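Local structure of viral protein F93 (Sulfolobus turreted icosahedral virus, 2CO5) at residues R4-I9 against D57-E62; Y11-K16 against K36-D41; K16-V19 against R24-K27. The protein probably binds DNA as a winged-helix protein, working as a disulfide-linked dimer. All coordinates share one frame; numbering follows the deposited sequence.

Contact 1. Residues R4-I9 against D57-E62; sequences RKYMRI and DKILRE
Y6 reaches from the segment leading into the first helix of the winged-helix fold to D57, just past the end of helix 44-56, the third helix, which by its place in the fold is probably the recognition helix. The phenol OH donates to D57 OD2 over 2.7 Å. OD2 lies at the ring edge, in the ring plane, while the hydroxyl meets the carboxylate from above, 36° out of its plane. The two flat groups are turned 43° against each other. D57 presents its acid through a CG anti to the backbone N, and OD2 is the oxygen that does the work.

K5 and Y6 are the middle residues of a type I turn closed by M7 N to R4 O, 2.9 Å. With K5 CG lodged between its own backbone N and carbonyl carbon (chi1 69°), the chain runs out extended along the tyrosine. K5 CG lies over the centre of one ring face, 4.0 Å above the plane, and NZ ends 4.0 Å from D57 OD2, a long salt bridge. A lysine this near would probably favour the charged carboxylate. Y11 packs edge-to-face with Y6.

On the other segment, a Schellman motif with K58 as its positive-phi residue ends the helix, and the chain turns into strand 60-63, the first strand of the wing. I59 sits in that turn and slides past the tyrosine in the opposite direction. Its branch CG1 does the touching, 3.9 Å from Y6 CE1 and at an oblique angle to the ring.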
# COMPACT_ATOMS: atom_id res chain seq x y z
N ARG B 4 3.17 0.98 -8.78
CA ARG B 4 3.06 -0.23 -9.59
C ARG B 4 2.08 -1.21 -8.96
O ARG B 4 1.74 -1.08 -7.78
CB ARG B 4 4.44 -0.86 -9.79
CG ARG B 4 5.39 0.05 -10.58
CD ARG B 4 6.77 -0.57 -10.79
NE ARG B 4 6.75 -1.65 -11.77
CZ ARG B 4 6.68 -1.49 -13.09
NH1 ARG B 4 6.63 -0.28 -13.63
NH2 ARG B 4 6.68 -2.56 -13.88
N LYS B 5 1.62 -2.18 -9.75
CA LYS B 5 0.48 -3.04 -9.38
C LYS B 5 0.60 -3.79 -8.05
O LYS B 5 -0.40 -4.01 -7.38
CB LYS B 5 0.16 -4.04 -10.50
CG LYS B 5 1.20 -5.12 -10.75
CD LYS B 5 0.82 -6.00 -11.94
CE LYS B 5 2.02 -6.78 -12.46
NZ LYS B 5 1.68 -7.70 -13.58
N TYR B 6 1.81 -4.18 -7.67
CA TYR B 6 1.98 -4.92 -6.42
C TYR B 6 2.12 -4.03 -5.18
O TYR B 6 2.29 -4.54 -4.07
CB TYR B 6 3.13 -5.92 -6.54
CG TYR B 6 2.87 -7.03 -7.55
CD1 TYR B 6 3.86 -7.42 -8.45
CD2 TYR B 6 1.64 -7.70 -7.61
CE1 TYR B 6 3.64 -8.44 -9.38
CE2 TYR B 6 1.41 -8.73 -8.54
CZ TYR B 6 2.42 -9.10 -9.42
OH TYR B 6 2.19 -10.10 -10.34
N MET B 7 2.00 -2.71 -5.36
CA MET B 7 2.08 -1.77 -4.24
C MET B 7 0.74 -1.71 -3.53
O MET B 7 0.06 -0.69 -3.51
CB MET B 7 2.57 -0.40 -4.71
CG MET B 7 3.98 -0.48 -5.28
SD MET B 7 4.70 1.06 -5.84
CE MET B 7 6.34 0.50 -6.31
N ARG B 8 0.39 -2.85 -2.96
CA ARG B 8 -0.81 -3.03 -2.16
C ARG B 8 -0.37 -3.85 -0.95
O ARG B 8 0.47 -4.75 -1.07
CB ARG B 8 -1.87 -3.79 -2.95
CG ARG B 8 -2.32 -3.07 -4.21
CD ARG B 8 -3.15 -3.97 -5.10
NE ARG B 8 -4.43 -4.35 -4.49
CZ ARG B 8 -5.27 -5.25 -5.00
NH1 ARG B 8 -5.00 -5.87 -6.14
NH2 ARG B 8 -6.40 -5.53 -4.37
N ILE B 9 -0.93 -3.53 0.22
CA ILE B 9 -0.48 -4.11 1.47
C ILE B 9 -0.63 -5.64 1.48
O ILE B 9 0.20 -6.34 2.03
CB ILE B 9 -1.19 -3.44 2.68
CG1 ILE B 9 -0.31 -3.51 3.92
CG2 ILE B 9 -2.58 -4.04 2.92
CD1 ILE B 9 0.97 -2.69 3.80
N ASP B 57 2.26 -14.81 -12.73
CA ASP B 57 3.30 -13.80 -13.05
C ASP B 57 4.71 -14.21 -12.59
O ASP B 57 5.64 -13.39 -12.62
CB ASP B 57 2.93 -12.46 -12.41
CG ASP B 57 3.77 -11.30 -12.94
OD1 ASP B 57 4.02 -11.24 -14.16
OD2 ASP B 57 4.17 -10.42 -12.14
N LYS B 58 4.88 -15.45 -12.14
CA LYS B 58 6.20 -16.00 -11.79
C LYS B 58 6.86 -15.32 -10.59
O LYS B 58 8.08 -15.42 -10.43
CB LYS B 58 7.15 -15.96 -13.00
CG LYS B 58 6.55 -16.38 -14.34
CD LYS B 58 5.86 -17.74 -14.27
CE LYS B 58 5.58 -18.28 -15.67
NZ LYS B 58 4.64 -19.44 -15.64
N ILE B 59 6.07 -14.64 -9.77
CA ILE B 59 6.54 -14.09 -8.49
C ILE B 59 6.61 -15.23 -7.49
O ILE B 59 7.61 -15.40 -6.77
CB ILE B 59 5.58 -12.99 -7.96
CG1 ILE B 59 5.50 -11.81 -8.93
CG2 ILE B 59 6.00 -12.52 -6.57
CD1 ILE B 59 6.83 -11.11 -9.17
N LEU B 60 5.54 -16.02 -7.45
CA LEU B 60 5.51 -17.28 -6.73
C LEU B 60 5.58 -18.44 -7.72
O LEU B 60 5.30 -18.27 -8.91
CB LEU B 60 4.22 -17.41 -5.91
CG LEU B 60 4.04 -16.47 -4.72
CD1 LEU B 60 2.71 -16.77 -4.03
CD2 LEU B 60 5.20 -16.60 -3.75
N ARG B 61 5.96 -19.60 -7.20
CA ARG B 61 5.87 -20.88 -7.91
C ARG B 61 5.06 -21.84 -7.05
O ARG B 61 5.12 -21.79 -5.82
CB ARG B 61 7.27 -21.46 -8.16
CG ARG B 61 7.30 -23.00 -8.30
CD ARG B 61 8.58 -23.53 -8.94
NE ARG B 61 9.57 -24.00 -7.97
CZ ARG B 61 10.48 -23.23 -7.36
NH1 ARG B 61 10.54 -21.92 -7.59
NH2 ARG B 61 11.35 -23.79 -6.52
N GLU B 62 4.33 -22.74 -7.71
CA GLU B 62 3.53 -23.74 -7.02
C GLU B 62 3.93 -25.13 -7.49
O GLU B 62 3.94 -25.41 -8.68
CB GLU B 62 2.05 -23.50 -7.30
CG GLU B 62 1.09 -24.15 -6.33
CD GLU B 62 -0.36 -23.84 -6.66
OE1 GLU B 62 -0.85 -24.31 -7.71
OE2 GLU B 62 -1.01 -23.11 -5.88

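Contact 2. Residues Y11-K16 against K36-D41; sequences YYIILK and KRFDID
I13 and F38 run past each other in opposite directions where the first helix of the winged-helix domain meets the end of the second. The branch methyl of the isoleucine makes this touch: I13 CG2 lies 3.9 Å from F38 CD2, oblique to the ring. I13 CG1 leaves on the other branch, beside the backbone N (chi1 -74°), and carries CD1 on to I40. There the two side chains meet at a slant through their end methyls, with I13 CD1 only 3.3 Å from I40 CD1. That is closer than ordinary van der Waals contact, so the exact placement of these methyls is best treated as doubtful.

K16, one turn further along its helix, comes at the phenylalanine at about a right angle. Its CG lies in the ring plane at the edge, 3.8 Å from F38 CZ. The lysine chain bends right after this contact (chi2 61°), taking its charged end away while its aliphatic root stays against the ring.

The second subunit completes the patch: its I91 packs on I13, F38 and I40, and its H95, in a histidine run that is probably a tag, stacks on F38. Within the chain, I13 also rests on I34 of helix 30-38 and F38 on V17 of helix 9-20, and K16 also packs on F81 of helix 75-92.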
# COMPACT_ATOMS: atom_id res chain seq x y z
N TYR B 11 -0.40 -7.77 -1.04
CA TYR B 11 0.69 -8.37 -1.80
C TYR B 11 1.97 -8.37 -0.97
O TYR B 11 2.67 -9.38 -0.92
CB TYR B 11 0.95 -7.64 -3.12
CG TYR B 11 -0.02 -7.97 -4.24
CD1 TYR B 11 -0.26 -9.29 -4.61
CD2 TYR B 11 -0.67 -6.97 -4.95
CE1 TYR B 11 -1.12 -9.60 -5.65
CE2 TYR B 11 -1.53 -7.27 -6.00
CZ TYR B 11 -1.75 -8.58 -6.35
OH TYR B 11 -2.62 -8.89 -7.37
N TYR B 12 2.27 -7.25 -0.32
CA TYR B 12 3.44 -7.16 0.55
C TYR B 12 3.36 -8.21 1.65
O TYR B 12 4.32 -8.93 1.90
CB TYR B 12 3.57 -5.77 1.17
CG TYR B 12 4.69 -5.69 2.18
CD1 TYR B 12 6.02 -5.59 1.77
CD2 TYR B 12 4.43 -5.75 3.55
CE1 TYR B 12 7.06 -5.53 2.69
CE2 TYR B 12 5.46 -5.70 4.48
CZ TYR B 12 6.78 -5.59 4.04
OH TYR B 12 7.81 -5.53 4.94
N ILE B 13 2.21 -8.30 2.29
CA ILE B 13 2.00 -9.25 3.36
C ILE B 13 2.21 -10.70 2.90
O ILE B 13 2.86 -11.48 3.60
CB ILE B 13 0.61 -9.08 3.98
CG1 ILE B 13 0.59 -7.82 4.84
CG2 ILE B 13 0.24 -10.28 4.80
CD1 ILE B 13 -0.79 -7.35 5.21
N ILE B 14 1.66 -11.06 1.74
CA ILE B 14 1.84 -12.41 1.19
C ILE B 14 3.33 -12.72 0.97
O ILE B 14 3.82 -13.76 1.41
CB ILE B 14 1.08 -12.60 -0.14
CG1 ILE B 14 -0.43 -12.67 0.11
CG2 ILE B 14 1.56 -13.86 -0.84
CD1 ILE B 14 -1.28 -12.62 -1.14
N LEU B 15 4.03 -11.81 0.30
CA LEU B 15 5.47 -11.98 0.03
C LEU B 15 6.31 -12.02 1.30
O LEU B 15 7.29 -12.75 1.38
CB LEU B 15 5.98 -10.85 -0.89
CG LEU B 15 5.97 -11.11 -2.40
CD1 LEU B 15 4.85 -12.04 -2.81
CD2 LEU B 15 5.92 -9.81 -3.20
N LYS B 16 5.92 -11.23 2.30
CA LYS B 16 6.66 -11.17 3.56
C LYS B 16 6.53 -12.48 4.32
O LYS B 16 7.50 -12.94 4.94
CB LYS B 16 6.17 -9.99 4.41
CG LYS B 16 6.87 -9.80 5.77
CD LYS B 16 8.35 -9.54 5.63
CE LYS B 16 9.00 -9.26 6.98
NZ LYS B 16 10.49 -9.32 6.89
N LYS B 36 -1.88 -14.96 12.10
CA LYS B 36 -1.12 -15.03 13.34
C LYS B 36 0.06 -14.05 13.36
O LYS B 36 0.38 -13.50 14.40
CB LYS B 36 -0.70 -16.47 13.68
CG LYS B 36 0.48 -17.06 12.92
CD LYS B 36 1.24 -18.01 13.85
CE LYS B 36 2.22 -18.88 13.09
NZ LYS B 36 3.19 -19.54 14.00
N ARG B 37 0.69 -13.84 12.21
CA ARG B 37 1.82 -12.90 12.12
C ARG B 37 1.39 -11.43 12.03
O ARG B 37 2.05 -10.56 12.58
CB ARG B 37 2.75 -13.26 10.95
CG ARG B 37 3.40 -14.65 11.04
CD ARG B 37 4.37 -14.76 12.19
NE ARG B 37 4.70 -16.16 12.49
CZ ARG B 37 5.81 -16.79 12.11
NH1 ARG B 37 6.75 -16.18 11.40
NH2 ARG B 37 5.98 -18.06 12.45
N PHE B 38 0.28 -11.15 11.34
CA PHE B 38 -0.12 -9.77 11.09
C PHE B 38 -1.47 -9.34 11.67
O PHE B 38 -1.84 -8.18 11.56
CB PHE B 38 -0.09 -9.47 9.59
CG PHE B 38 1.29 -9.40 9.03
CD1 PHE B 38 2.08 -8.26 9.24
CD2 PHE B 38 1.84 -10.47 8.33
CE1 PHE B 38 3.37 -8.20 8.74
CE2 PHE B 38 3.13 -10.40 7.83
CZ PHE B 38 3.90 -9.26 8.03
N ASP B 39 -2.21 -10.27 12.28
CA ASP B 39 -3.51 -9.95 12.86
C ASP B 39 -4.53 -9.54 11.80
O ASP B 39 -5.51 -8.86 12.10
CB ASP B 39 -3.37 -8.83 13.92
CG ASP B 39 -4.29 -9.02 15.11
OD1 ASP B 39 -4.42 -10.16 15.60
OD2 ASP B 39 -4.87 -8.01 15.57
N ILE B 40 -4.31 -9.98 10.56
CA ILE B 40 -5.19 -9.66 9.44
C ILE B 40 -5.81 -10.95 8.91
O ILE B 40 -5.11 -11.93 8.65
CB ILE B 40 -4.42 -8.97 8.30
CG1 ILE B 40 -3.83 -7.64 8.78
CG2 ILE B 40 -5.33 -8.71 7.09
CD1 ILE B 40 -2.84 -7.03 7.80
N ASP B 41 -7.14 -10.93 8.77
CA ASP B 41 -7.89 -12.08 8.26
C ASP B 41 -8.33 -11.77 6.84
O ASP B 41 -9.27 -11.01 6.62
CB ASP B 41 -9.12 -12.34 9.15
CG ASP B 41 -9.63 -13.78 9.06
OD1 ASP B 41 -8.94 -14.61 8.43
OD2 ASP B 41 -10.70 -14.07 9.63

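Contact 3. Residues K16-V19 against R24-K27; sequences KVLV and RLEK
L18 holds a methyl above the plane of the peptide joining R24 to L25, the flat group met across this contact. The methyl sits out past the N-H of L25: L18 CD1 is 4.1 Å from L25 N and 3.9 Å from R24 N. The leucine reaches there with an unusual first torsion (chi1 -94°), away from the staggered position, which suggests some strain. The same CD1 also approaches the side chain of L25, at 4.4 Å from its CB.

Beside this, V17 and L25 meet at an angle to each other, one branch from each: V17 CG1 to L25 CD2, 3.8 Å. The L25 side chain starts anti to its N (chi1 -175°), which swings CG inward so that CD2 reaches V17. R24 points its side chain off the other way, so what it offers the helix is its backbone. The side-chain contacts are apolar, and the leucine methyl also packs on backbone amides: a helix flank packed on the face of the strand that carries L25.

In the winged-helix order, this is the first helix folding back on the first strand after a tight connection. L25 is held in the sheet by backbone bonding to L71 of strand 70-73, and R24 lies on V70 and F72 of the same strand. V17 continues the packing into L30, E33 and I34 of helix 30-38, while V19, two residues on, meets F81 and M78 of helix 75-92.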
# COMPACT_ATOMS: atom_id res chain seq x y z
N LYS B 16 5.92 -11.23 2.30
CA LYS B 16 6.66 -11.17 3.56
C LYS B 16 6.53 -12.48 4.32
O LYS B 16 7.50 -12.94 4.94
CB LYS B 16 6.17 -9.99 4.41
CG LYS B 16 6.87 -9.80 5.77
CD LYS B 16 8.35 -9.54 5.63
CE LYS B 16 9.00 -9.26 6.98
NZ LYS B 16 10.49 -9.32 6.89
N VAL B 17 5.34 -13.09 4.28
CA VAL B 17 5.09 -14.37 4.95
C VAL B 17 5.90 -15.51 4.30
O VAL B 17 6.38 -16.40 4.99
CB VAL B 17 3.57 -14.70 5.00
CG1 VAL B 17 3.33 -16.19 5.28
CG2 VAL B 17 2.89 -13.85 6.05
N LEU B 18 6.05 -15.45 2.98
CA LEU B 18 6.94 -16.36 2.26
C LEU B 18 8.41 -16.20 2.68
O LEU B 18 9.06 -17.18 3.05
CB LEU B 18 6.81 -16.18 0.74
CG LEU B 18 5.82 -17.14 0.07
CD1 LEU B 18 6.45 -18.52 -0.05
CD2 LEU B 18 4.50 -17.20 0.83
N VAL B 19 8.92 -14.97 2.64
CA VAL B 19 10.29 -14.67 3.07
C VAL B 19 10.54 -15.08 4.53
O VAL B 19 11.58 -15.66 4.85
CB VAL B 19 10.61 -13.17 2.90
CG1 VAL B 19 11.92 -12.80 3.60
CG2 VAL B 19 10.66 -12.80 1.44
N ARG B 24 9.43 -20.67 1.23
CA ARG B 24 8.72 -21.92 0.98
C ARG B 24 7.64 -22.14 2.03
O ARG B 24 7.93 -22.17 3.23
CB ARG B 24 9.69 -23.11 0.97
CG ARG B 24 9.07 -24.45 0.60
CD ARG B 24 10.02 -25.58 0.95
NE ARG B 24 9.58 -26.90 0.49
CZ ARG B 24 8.62 -27.63 1.07
NH1 ARG B 24 7.96 -27.18 2.14
NH2 ARG B 24 8.31 -28.83 0.57
N LEU B 25 6.40 -22.29 1.59
CA LEU B 25 5.29 -22.50 2.50
C LEU B 25 4.17 -23.27 1.80
O LEU B 25 3.87 -23.01 0.64
CB LEU B 25 4.77 -21.16 3.00
CG LEU B 25 3.66 -21.17 4.06
CD1 LEU B 25 4.17 -21.69 5.41
CD2 LEU B 25 3.05 -19.78 4.21
N GLU B 26 3.57 -24.21 2.52
CA GLU B 26 2.41 -24.93 2.02
C GLU B 26 1.28 -23.93 1.87
O GLU B 26 1.09 -23.09 2.74
CB GLU B 26 2.00 -26.06 2.96
CG GLU B 26 2.95 -27.25 2.96
CD GLU B 26 2.63 -28.28 4.03
OE1 GLU B 26 1.59 -28.15 4.71
OE2 GLU B 26 3.44 -29.22 4.21
N LYS B 27 0.56 -24.03 0.76
CA LYS B 27 -0.53 -23.12 0.43
C LYS B 27 -1.62 -23.09 1.51
O LYS B 27 -2.15 -22.03 1.82
CB LYS B 27 -1.13 -23.53 -0.92
CG LYS B 27 -2.09 -22.53 -1.56
CD LYS B 27 -2.71 -23.17 -2.80
CE LYS B 27 -3.62 -22.23 -3.56
NZ LYS B 27 -3.96 -22.77 -4.91

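How the contacts relate
Contact 3 is the buried one; contacts 1 and 2 are partly buried, and both come near the second subunit. Polar chemistry across the segments belongs to contact 1, where the N-terminal segment meets an aspartate just past the end of helix 44-56, whereas contacts 2 and 3 are apolar in their side chains. Helix 9-20 serves both of these, sharing K16: one flank faces helix 30-38 and the subunit interface, another faces strand 24-26, and V17 CG2 meets F38 CE2 between them at 3.9 Å. Contacts 1 and 3 reach the same sheet at its two outer strands, joined by the salt bridge of K27 to E62 and by L60 packing on L18.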